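Local coordinates for AlyGC (Glaciecola chathamensis, PDB 5GKD), which is a polysaccharide lyase family 6 enzyme that cleaves alginate, probably by beta-elimination with help from a bound calcium ion, at residues A[250-255]-A[275-280]; A[464-469]-A[491-496]. All coordinates share one frame; numbering follows the deposited sequence.

Contact 1 (A[250-255]-A[275-280])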
ATOM      1  N   ASN A 250       3.453  31.406  30.017  1.00 20.85           N
ATOM      2  CA  ASN A 250       2.574  30.680  29.124  1.00 17.82           C
ATOM      3  C   ASN A 250       1.273  30.303  29.817  1.00 19.00           C
ATOM      4  O   ASN A 250       1.200  30.186  31.042  1.00 24.21           O
ATOM      5  CB  ASN A 250       3.273  29.424  28.610  1.00 21.86           C
ATOM      6  CG  ASN A 250       4.539  29.755  27.852  1.00 19.97           C
ATOM      7  OD1 ASN A 250       4.481  30.244  26.724  1.00 17.86           O
ATOM      8  ND2 ASN A 250       5.686  29.532  28.480  1.00 20.55           N
ATOM      9  N   VAL A 251       0.245  30.083  29.010  1.00 17.34           N
ATOM     10  CA  VAL A 251      -1.101  29.785  29.477  1.00 18.25           C
ATOM     11  C   VAL A 251      -1.634  28.560  28.733  1.00 18.13           C
ATOM     12  O   VAL A 251      -1.663  28.542  27.500  1.00 20.51           O
ATOM     13  CB  VAL A 251      -2.039  30.992  29.272  1.00 20.19           C
ATOM     14  CG1 VAL A 251      -3.476  30.609  29.591  1.00 19.50           C
ATOM     15  CG2 VAL A 251      -1.597  32.172  30.121  1.00 18.26           C
ATOM     16  N   PHE A 252      -2.102  27.564  29.486  1.00 20.38           N
ATOM     17  CA  PHE A 252      -2.616  26.306  28.951  1.00 17.42           C
ATOM     18  C   PHE A 252      -4.073  26.150  29.371  1.00 20.84           C
ATOM     19  O   PHE A 252      -4.363  25.934  30.558  1.00 20.00           O
ATOM     20  CB  PHE A 252      -1.815  25.113  29.469  1.00 18.98           C
ATOM     21  CG  PHE A 252      -0.372  25.099  29.069  1.00 16.46           C
ATOM     22  CD1 PHE A 252       0.542  25.944  29.667  1.00 19.01           C
ATOM     23  CD2 PHE A 252       0.080  24.180  28.145  1.00 18.81           C
ATOM     24  CE1 PHE A 252       1.878  25.893  29.311  1.00 19.98           C
ATOM     25  CE2 PHE A 252       1.403  24.123  27.777  1.00 14.58           C
ATOM     26  CZ  PHE A 252       2.305  24.980  28.351  1.00 18.69           C
ATOM     27  N   PHE A 253      -4.988  26.244  28.418  1.00 16.90           N
ATOM     28  CA  PHE A 253      -6.417  26.027  28.680  1.00 19.79           C
ATOM     29  C   PHE A 253      -6.775  24.649  28.154  1.00 20.51           C
ATOM     30  O   PHE A 253      -7.101  24.488  26.979  1.00 19.77           O
ATOM     31  CB  PHE A 253      -7.288  27.090  28.021  1.00 20.18           C
ATOM     32  CG  PHE A 253      -7.159  28.450  28.636  1.00 21.35           C
ATOM     33  CD1 PHE A 253      -7.367  28.632  29.989  1.00 20.21           C
ATOM     34  CD2 PHE A 253      -6.854  29.540  27.862  1.00 20.46           C
ATOM     35  CE1 PHE A 253      -7.245  29.883  30.550  1.00 22.94           C
ATOM     36  CE2 PHE A 253      -6.750  30.794  28.418  1.00 22.27           C
ATOM     37  CZ  PHE A 253      -6.945  30.965  29.759  1.00 20.32           C
ATOM     38  N   GLY A 254      -6.713  23.649  29.033  1.00 20.75           N
ATOM     39  CA  GLY A 254      -7.066  22.296  28.629  1.00 21.05           C
ATOM     40  C   GLY A 254      -8.556  22.072  28.476  1.00 21.42           C
ATOM     41  O   GLY A 254      -8.979  21.259  27.653  1.00 24.20           O
ATOM     42  N   ASN A 255      -9.369  22.768  29.268  1.00 24.99           N
ATOM     43  CA  ASN A 255     -10.832  22.608  29.253  1.00 25.54           C
ATOM     44  C   ASN A 255     -11.274  21.172  29.514  1.00 24.12           C
ATOM     45  O   ASN A 255     -12.354  20.777  29.099  1.00 24.98           O
ATOM     46  CB  ASN A 255     -11.446  23.082  27.931  1.00 26.34           C
ATOM     47  CG  ASN A 255     -11.496  24.577  27.819  1.00 29.00           C
ATOM     48  OD1 ASN A 255     -11.347  25.284  28.807  1.00 29.74           O
ATOM     49  ND2 ASN A 255     -11.719  25.075  26.608  1.00 29.69           N
ATOM     50  N   ASN A 275       3.906  30.345  34.802  1.00 20.17           N
ATOM     51  CA  ASN A 275       3.014  29.719  33.838  1.00 17.60           C
ATOM     52  C   ASN A 275       1.686  29.320  34.481  1.00 20.49           C
ATOM     53  O   ASN A 275       1.637  28.875  35.629  1.00 20.61           O
ATOM     54  CB  ASN A 275       3.663  28.479  33.213  1.00 15.64           C
ATOM     55  CG  ASN A 275       4.970  28.794  32.529  1.00 19.00           C
ATOM     56  OD1 ASN A 275       4.998  29.373  31.435  1.00 22.11           O
ATOM     57  ND2 ASN A 275       6.066  28.416  33.167  1.00 16.16           N
ATOM     58  N   TYR A 276       0.613  29.429  33.702  1.00 21.14           N
ATOM     59  CA  TYR A 276      -0.740  29.144  34.155  1.00 21.23           C
ATOM     60  C   TYR A 276      -1.287  27.932  33.415  1.00 18.64           C
ATOM     61  O   TYR A 276      -1.305  27.918  32.179  1.00 18.89           O
ATOM     62  CB  TYR A 276      -1.641  30.364  33.932  1.00 16.01           C
ATOM     63  CG  TYR A 276      -3.075  30.173  34.355  1.00 21.43           C
ATOM     64  CD1 TYR A 276      -4.005  29.575  33.505  1.00 18.91           C
ATOM     65  CD2 TYR A 276      -3.501  30.595  35.601  1.00 18.96           C
ATOM     66  CE1 TYR A 276      -5.312  29.416  33.892  1.00 22.46           C
ATOM     67  CE2 TYR A 276      -4.797  30.439  35.998  1.00 20.34           C
ATOM     68  CZ  TYR A 276      -5.699  29.851  35.146  1.00 21.58           C
ATOM     69  OH  TYR A 276      -6.987  29.719  35.552  1.00 22.54           O
ATOM     70  N   LEU A 277      -1.763  26.941  34.172  1.00 18.20           N
ATOM     71  CA  LEU A 277      -2.164  25.632  33.658  1.00 19.66           C
ATOM     72  C   LEU A 277      -3.521  25.256  34.246  1.00 21.29           C
ATOM     73  O   LEU A 277      -3.675  25.186  35.469  1.00 20.30           O
ATOM     74  CB  LEU A 277      -1.116  24.560  34.005  1.00 17.77           C
ATOM     75  CG  LEU A 277       0.317  24.704  33.468  1.00 20.82           C
ATOM     76  CD1 LEU A 277       1.155  25.662  34.275  1.00 21.68           C
ATOM     77  CD2 LEU A 277       1.021  23.355  33.400  1.00 22.67           C
ATOM     78  N   GLU A 278      -4.500  25.007  33.380  1.00 20.79           N
ATOM     79  CA  GLU A 278      -5.867  24.768  33.811  1.00 21.64           C
ATOM     80  C   GLU A 278      -6.498  23.656  32.995  1.00 21.04           C
ATOM     81  O   GLU A 278      -6.407  23.647  31.770  1.00 19.31           O
ATOM     82  CB  GLU A 278      -6.739  26.033  33.682  1.00 19.16           C
ATOM     83  CG  GLU A 278      -8.169  25.828  34.131  1.00 20.66           C
ATOM     84  CD  GLU A 278      -9.019  27.085  34.011  1.00 26.63           C
ATOM     85  OE1 GLU A 278      -8.462  28.176  33.770  1.00 29.20           O
ATOM     86  OE2 GLU A 278     -10.252  26.981  34.157  1.00 30.46           O
ATOM     87  N   GLY A 279      -7.171  22.746  33.692  1.00 23.80           N
ATOM     88  CA  GLY A 279      -8.030  21.747  33.078  1.00 22.10           C
ATOM     89  C   GLY A 279      -7.292  20.769  32.198  1.00 21.72           C
ATOM     90  O   GLY A 279      -7.809  20.379  31.142  1.00 24.17           O
ATOM     91  N   LEU A 280      -6.100  20.359  32.609  1.00 18.82           N
ATOM     92  CA  LEU A 280      -5.241  19.464  31.845  1.00 18.93           C
ATOM     93  C   LEU A 280      -5.404  18.043  32.355  1.00 19.69           C
ATOM     94  O   LEU A 280      -5.248  17.790  33.552  1.00 21.29           O
ATOM     95  CB  LEU A 280      -3.780  19.890  31.969  1.00 18.08           C
ATOM     96  CG  LEU A 280      -3.502  21.332  31.564  1.00 18.41           C
ATOM     97  CD1 LEU A 280      -2.024  21.632  31.731  1.00 20.91           C
ATOM     98  CD2 LEU A 280      -3.916  21.510  30.110  1.00 18.45           C
TER
HETATM   99  O   HOH W   1      -9.139  25.043  31.108  1.00 29.55           O
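Asn250 and Asn275 lie side by side and point the same way, as two rungs of an asparagine ladder in a parallel beta-helix. Their amide planes are 6° apart. Asn275 OD1 takes two bonds, from Asn250 N (2.9 Å) and Asn250 ND2 (3.0 Å). The two donors reach it from opposite faces of its plane. Asn228 and Asn314 continue the ladder on neighbouring coils, and Asn275 ND2 bonds to Val247 O. An alanine in place of Asn275 would probably leave Asn250 N and ND2 without this acceptor and Val247 O without this donor, breaking the ladder.

From here strands 251-253 and 276-278 run parallel in register. Phe252 N bonds to Tyr276 O, and Glu278 N to Phe252 O. Side chains alternate between the two faces. Phe252 and Leu277 point inward side by side, with Phe252 CD1 4.0 Å from Leu277 CG. Phe230 stacks on the Phe252 ring, and Leu237 and Ile263 also touch it.

The other face carries Val251, Phe253, Tyr276 and Glu278. Leu397 covers the first three. With CG anti to its backbone N (chi1 179°), the Tyr276 ring lies beside Val251 and meets the Phe253 ring obliquely, CE1 to CE1 at 3.9 Å. Val251 CG1 sits over one face of the Phe253 ring, offset toward the rim. Glu278 is extended, and its OE1 meets the edge of that ring at CE1, 3.8 Å away. The carboxylate is turned 76° from the ring. Tyr276 OH donates to the same OE1 (2.8 Å) from above the carboxylate plane, while OE2 forms a salt bridge with Arg392. Further along, Gly254 N bonds to Glu278 O at 2.8 Å, and a water that accepts from Asn255 N gives a weak second bond to that oxygen.

Contact 2 (A[464-469]-A[491-496])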
ATOM      1  N   LEU A 464     -28.552  10.064   5.179  1.00 31.65           N
ATOM      2  CA  LEU A 464     -29.387   9.293   4.272  1.00 32.00           C
ATOM      3  C   LEU A 464     -30.308   8.397   5.096  1.00 36.52           C
ATOM      4  O   LEU A 464     -29.841   7.639   5.953  1.00 35.02           O
ATOM      5  CB  LEU A 464     -28.525   8.464   3.319  1.00 34.41           C
ATOM      6  CG  LEU A 464     -27.923   9.087   2.043  1.00 34.97           C
ATOM      7  CD1 LEU A 464     -27.297  10.443   2.281  1.00 36.65           C
ATOM      8  CD2 LEU A 464     -26.900   8.146   1.394  1.00 31.79           C
ATOM      9  N   VAL A 465     -31.616   8.504   4.852  1.00 38.22           N
ATOM     10  CA  VAL A 465     -32.635   7.766   5.590  1.00 37.49           C
ATOM     11  C   VAL A 465     -33.252   6.764   4.622  1.00 37.17           C
ATOM     12  O   VAL A 465     -34.044   7.135   3.749  1.00 35.93           O
ATOM     13  CB  VAL A 465     -33.694   8.696   6.191  1.00 36.39           C
ATOM     14  CG1 VAL A 465     -34.574   7.930   7.150  1.00 39.54           C
ATOM     15  CG2 VAL A 465     -33.025   9.856   6.895  1.00 33.91           C
ATOM     16  N   LEU A 466     -32.876   5.494   4.761  1.00 35.84           N
ATOM     17  CA  LEU A 466     -33.321   4.461   3.836  1.00 36.86           C
ATOM     18  C   LEU A 466     -34.697   3.960   4.252  1.00 41.32           C
ATOM     19  O   LEU A 466     -34.905   3.564   5.405  1.00 39.70           O
ATOM     20  CB  LEU A 466     -32.337   3.291   3.797  1.00 37.06           C
ATOM     21  CG  LEU A 466     -30.833   3.548   3.824  1.00 37.69           C
ATOM     22  CD1 LEU A 466     -30.069   2.235   3.820  1.00 31.62           C
ATOM     23  CD2 LEU A 466     -30.417   4.409   2.660  1.00 33.59           C
ATOM     24  N   GLN A 467     -35.635   3.980   3.314  1.00 40.33           N
ATOM     25  CA  GLN A 467     -36.939   3.405   3.574  1.00 39.79           C
ATOM     26  C   GLN A 467     -36.834   1.884   3.559  1.00 41.46           C
ATOM     27  O   GLN A 467     -35.832   1.311   3.122  1.00 36.56           O
ATOM     28  CB  GLN A 467     -37.946   3.905   2.545  1.00 42.84           C
ATOM     29  CG  GLN A 467     -37.980   5.428   2.419  1.00 46.09           C
ATOM     30  CD  GLN A 467     -38.539   5.895   1.082  1.00 56.64           C
ATOM     31  OE1 GLN A 467     -38.499   5.166   0.090  1.00 62.75           O
ATOM     32  NE2 GLN A 467     -39.045   7.121   1.043  1.00 62.55           N
ATOM     33  N   ALA A 468     -37.876   1.229   4.061  1.00 38.57           N
ATOM     34  CA  ALA A 468     -37.860  -0.222   4.181  1.00 36.27           C
ATOM     35  C   ALA A 468     -37.718  -0.875   2.815  1.00 33.52           C
ATOM     36  O   ALA A 468     -38.216  -0.363   1.813  1.00 39.28           O
ATOM     37  CB  ALA A 468     -39.138  -0.702   4.864  1.00 41.34           C
ATOM     38  N   GLY A 469     -37.010  -1.995   2.769  1.00 36.84           N
ATOM     39  CA  GLY A 469     -36.877  -2.733   1.534  1.00 35.81           C
ATOM     40  C   GLY A 469     -35.457  -3.225   1.333  1.00 36.15           C
ATOM     41  O   GLY A 469     -34.679  -3.327   2.280  1.00 39.93           O
ATOM     42  N   GLY A 491     -33.638  -2.519  10.906  1.00 47.13           N
ATOM     43  CA  GLY A 491     -33.748  -3.877  10.506  1.00 43.35           C
ATOM     44  C   GLY A 491     -34.666  -3.959   9.332  1.00 44.06           C
ATOM     45  O   GLY A 491     -34.859  -5.026   8.830  1.00 47.29           O
ATOM     46  N   SER A 492     -35.235  -2.851   8.894  1.00 41.84           N
ATOM     47  CA  SER A 492     -36.121  -2.891   7.755  1.00 42.55           C
ATOM     48  C   SER A 492     -35.441  -2.499   6.458  1.00 39.48           C
ATOM     49  O   SER A 492     -36.044  -2.614   5.438  1.00 39.85           O
ATOM     50  CB  SER A 492     -37.371  -2.070   7.976  1.00 39.52           C
ATOM     51  OG  SER A 492     -37.062  -0.719   8.034  1.00 46.96           O
ATOM     52  N   ALA A 493     -34.197  -2.040   6.500  1.00 37.96           N
ATOM     53  CA  ALA A 493     -33.469  -1.707   5.277  1.00 33.20           C
ATOM     54  C   ALA A 493     -32.378  -2.722   5.164  1.00 32.48           C
ATOM     55  O   ALA A 493     -31.514  -2.754   5.963  1.00 34.87           O
ATOM     56  CB  ALA A 493     -32.897  -0.325   5.312  1.00 35.28           C
ATOM     57  N   VAL A 494     -32.462  -3.541   4.147  1.00 33.47           N
ATOM     58  CA  VAL A 494     -31.543  -4.614   3.893  1.00 32.11           C
ATOM     59  C   VAL A 494     -30.623  -4.266   2.757  1.00 29.90           C
ATOM     60  O   VAL A 494     -31.064  -3.941   1.720  1.00 34.93           O
ATOM     61  CB  VAL A 494     -32.320  -5.904   3.581  1.00 36.22           C
ATOM     62  CG1 VAL A 494     -31.406  -7.092   3.498  1.00 33.22           C
ATOM     63  CG2 VAL A 494     -33.359  -6.152   4.644  1.00 37.82           C
ATOM     64  N   ILE A 495     -29.327  -4.336   2.986  1.00 33.40           N
ATOM     65  CA  ILE A 495     -28.327  -3.985   1.981  1.00 32.19           C
ATOM     66  C   ILE A 495     -27.633  -5.265   1.533  1.00 28.88           C
ATOM     67  O   ILE A 495     -27.107  -6.017   2.360  1.00 32.06           O
ATOM     68  CB  ILE A 495     -27.321  -2.954   2.520  1.00 29.93           C
ATOM     69  CG1 ILE A 495     -28.043  -1.645   2.854  1.00 29.87           C
ATOM     70  CG2 ILE A 495     -26.211  -2.712   1.499  1.00 28.35           C
ATOM     71  CD1 ILE A 495     -27.383  -0.816   3.973  1.00 30.37           C
ATOM     72  N   PHE A 496     -27.651  -5.522   0.227  1.00 33.84           N
ATOM     73  CA  PHE A 496     -27.052  -6.722  -0.347  1.00 28.24           C
ATOM     74  C   PHE A 496     -25.841  -6.333  -1.176  1.00 32.19           C
ATOM     75  O   PHE A 496     -25.998  -5.919  -2.334  1.00 32.46           O
ATOM     76  CB  PHE A 496     -28.052  -7.477  -1.224  1.00 31.08           C
ATOM     77  CG  PHE A 496     -29.167  -8.135  -0.481  1.00 32.93           C
ATOM     78  CD1 PHE A 496     -28.955  -9.292   0.241  1.00 34.82           C
ATOM     79  CD2 PHE A 496     -30.442  -7.621  -0.538  1.00 37.21           C
ATOM     80  CE1 PHE A 496     -29.991  -9.906   0.902  1.00 35.34           C
ATOM     81  CE2 PHE A 496     -31.486  -8.241   0.126  1.00 38.09           C
ATOM     82  CZ  PHE A 496     -31.256  -9.377   0.843  1.00 34.76           C
TER
HETATM   83  O   HOH W   2     -36.285   1.633   7.131  1.00 45.44           O
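Leu466 packs against Ala493 and Ile495 on the buried side of this contact. Its CB lies 4.0 Å from Ala493 CB. Its CD1 reaches Ile495 CD1 at 4.1 Å, the two side chains crossing at about a right angle. Leu451 of helix 450-457 and Tyr471 also touch Leu466.

The backbone is closely joined beside this cluster. Gly469 N bonds to Ser492 O at 2.9 Å. Val494 N returns a nearly straight bond (175°) to Gly469 O. These bonds begin the parallel pairing of strand 469-473 with strand 493-497, on successive coils of a second parallel beta-helix. Residues 467-468 form the corner between strands 462-466 and 469-473. The run from Leu466 to Gly469 lies 95° from that of Ser492 to Ile495. Gly469 has backbone angles at which a CB would jam against the carbonyl O of Ala468.

The side toward solvent is looser. Exposed Ala468 rests its CB 3.8 Å from Ser492 OG. That hydroxyl sits between its own backbone N and carbonyl carbon (chi1 68°), and it is hydrogen-bonded to Glu489 O. A water links the corner to the next coil, donating to Ser492 OG and, at 2.9 Å, to Leu466 O.

In the fold
Contacts 1 and 2 each join successive coils of a parallel beta-helix, but in two beta-helices that follow one another in the chain. The centre of contact 1 is about 18 Å from the centre of the chain and that of contact 2 about 37 Å; the two centres are about 47 Å apart, and the nearest atoms about 31 Å. Contact 1 lies in the same beta-helix as the carbonate pocket and is linked to it through neighbouring strands. The chain between its segments includes strand 263-265, with Arg264, and Phe252 touches Leu237 on the strand that bears Arg240. Glu214 belongs to both pocket and calcium site. Neither contact contributes a residue to either site.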